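Local coordinates for putative uncharacterized protein smu.1108c (Streptococcus mutans, PDB 3L7Y), which probably acts as a magnesium-dependent phosphatase of the haloacid dehalogenase-like hydrolase family, at residues T42-T47 with R86-D91. Numbering follows the deposited sequence.
Sequences TDMDGT and REHFPD. With MG (magnesium ion), chain B.
Asp43 OD2 is gripped by two partners: the magnesium ion lies 2.4 Å from it, and Thr47 OG1 donates a 2.9 Å hydrogen bond to Asp43 OD2 from the anti side, 30° out of the carboxylate plane. With CG anti to the backbone N (chi1 179°), the carboxylate extends to the metal, while Asp43 OD1 forms a salt bridge with Lys229; the two bonds and the lysine together should fix the rotation of the group. The backbone Asp45 O binds the same ion at 2.3 Å, and four waters and Asp252 complete the site.

Met44, between the two ligands, turns its side chain the other way, to the loop 86-91. Bends at chi2 and chi3 curl the chain so that its methyl ends over one face of the His88 imidazole. Met44 CE sits 3.9 Å from the centroid of the His88 ring, a CH-pi contact displaced toward the rim, with His88 CG as its nearest atom. The same methyl also touches Phe89, Met44 CE to Phe89 CE1 at 4.1 Å, and Met44 SD lies 5.3 Å from the centroid of the Phe89 ring, at its edge, a Met-aromatic contact. Both rings are presented by the end of a type I turn, Arg86 to Phe89, closed by Phe89 N bonding to Arg86 O at 2.9 Å. Val76 of strand 73-77 touches both Met44 and Phe89, and Phe60 meets the Phe89 ring.

Packed through Met44 against the loop following helix 82-86, the Asp-Met-Asp-Gly-Thr sequence after strand 39-42 is the DxDGT motif (motif I) of the haloacid dehalogenase family, with its magnesium site.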
# COMPACT_ATOMS: atom_id res chain seq x y z
N THR A 42 3.35 -8.80 3.59
CA THR A 42 4.10 -7.71 4.19
C THR A 42 3.93 -6.37 3.51
O THR A 42 3.94 -6.25 2.28
CB THR A 42 5.59 -8.02 4.24
OG1 THR A 42 6.25 -7.00 5.00
CG2 THR A 42 6.16 -8.05 2.83
N ASP A 43 3.80 -5.34 4.33
CA ASP A 43 3.95 -3.98 3.85
C ASP A 43 5.39 -3.80 3.35
O ASP A 43 6.28 -4.59 3.71
CB ASP A 43 3.66 -3.02 4.98
CG ASP A 43 3.82 -1.59 4.57
OD1 ASP A 43 3.54 -1.29 3.39
OD2 ASP A 43 4.24 -0.79 5.42
N MET A 44 5.63 -2.78 2.52
CA MET A 44 6.96 -2.53 1.96
C MET A 44 7.75 -1.41 2.65
O MET A 44 8.62 -1.67 3.48
CB MET A 44 6.86 -2.27 0.45
CG MET A 44 6.56 -3.51 -0.35
SD MET A 44 7.94 -4.67 -0.27
CE MET A 44 9.12 -3.82 -1.33
N ASP A 45 7.43 -0.17 2.30
CA ASP A 45 8.05 1.00 2.91
C ASP A 45 7.87 1.00 4.42
O ASP A 45 6.74 0.96 4.89
CB ASP A 45 7.44 2.28 2.33
CG ASP A 45 7.63 2.40 0.82
OD1 ASP A 45 8.75 2.19 0.33
OD2 ASP A 45 6.64 2.69 0.12
N GLY A 46 8.97 1.05 5.18
CA GLY A 46 8.91 1.13 6.63
C GLY A 46 8.77 -0.22 7.32
O GLY A 46 8.75 -0.30 8.54
N THR A 47 8.68 -1.28 6.52
CA THR A 47 8.42 -2.62 7.01
C THR A 47 9.40 -3.62 6.38
O THR A 47 10.45 -3.88 6.95
CB THR A 47 6.95 -3.04 6.74
OG1 THR A 47 6.06 -2.09 7.33
CG2 THR A 47 6.67 -4.42 7.35
N ARG A 86 7.13 -4.35 -8.36
CA ARG A 86 7.78 -5.51 -8.96
C ARG A 86 9.27 -5.24 -9.09
O ARG A 86 10.07 -6.18 -9.07
CB ARG A 86 7.18 -5.83 -10.33
CG ARG A 86 7.45 -4.76 -11.35
CD ARG A 86 7.74 -5.36 -12.71
NE ARG A 86 6.54 -5.81 -13.41
CZ ARG A 86 5.78 -5.02 -14.17
NH1 ARG A 86 6.08 -3.74 -14.32
NH2 ARG A 86 4.72 -5.53 -14.78
N GLU A 87 9.64 -3.97 -9.22
CA GLU A 87 11.05 -3.61 -9.43
C GLU A 87 11.91 -4.06 -8.25
O GLU A 87 13.12 -4.25 -8.38
CB GLU A 87 11.20 -2.09 -9.60
CG GLU A 87 10.75 -1.54 -10.94
CD GLU A 87 11.00 -0.04 -11.04
OE1 GLU A 87 11.33 0.44 -12.13
OE2 GLU A 87 10.87 0.66 -10.02
N HIS A 88 11.28 -4.21 -7.08
CA HIS A 88 12.01 -4.63 -5.88
C HIS A 88 12.37 -6.12 -5.93
O HIS A 88 13.23 -6.59 -5.20
CB HIS A 88 11.19 -4.34 -4.61
CG HIS A 88 11.02 -2.89 -4.29
ND1 HIS A 88 12.03 -2.13 -3.73
CD2 HIS A 88 9.96 -2.06 -4.42
CE1 HIS A 88 11.60 -0.90 -3.55
NE2 HIS A 88 10.35 -0.83 -3.96
N PHE A 89 11.69 -6.85 -6.80
CA PHE A 89 11.88 -8.29 -6.93
C PHE A 89 12.19 -8.67 -8.38
O PHE A 89 11.48 -9.47 -9.01
CB PHE A 89 10.62 -9.00 -6.42
CG PHE A 89 10.24 -8.60 -5.01
CD1 PHE A 89 9.28 -7.63 -4.78
CD2 PHE A 89 10.85 -9.19 -3.92
CE1 PHE A 89 8.93 -7.27 -3.48
CE2 PHE A 89 10.51 -8.82 -2.63
CZ PHE A 89 9.55 -7.86 -2.41
N PRO A 90 13.28 -8.11 -8.92
CA PRO A 90 13.56 -8.22 -10.36
C PRO A 90 13.61 -9.67 -10.81
O PRO A 90 13.16 -9.97 -11.93
CB PRO A 90 14.95 -7.60 -10.51
CG PRO A 90 15.22 -6.86 -9.24
CD PRO A 90 14.39 -7.51 -8.17
N ASP A 91 14.13 -10.55 -9.96
CA ASP A 91 14.40 -11.92 -10.38
C ASP A 91 13.37 -12.93 -9.90
O ASP A 91 13.49 -14.12 -10.20
CB ASP A 91 15.79 -12.37 -9.90
CG ASP A 91 16.92 -11.50 -10.43
OD1 ASP A 91 16.80 -10.95 -11.56
OD2 ASP A 91 17.94 -11.36 -9.72
MG MG B . 4.58 1.63 5.48
O HOH W 1 4.21 1.94 2.96
O HOH W 2 3.46 3.85 5.34
O HOH W 3 2.15 1.25 5.53
O HOH W 4 5.75 3.54 6.54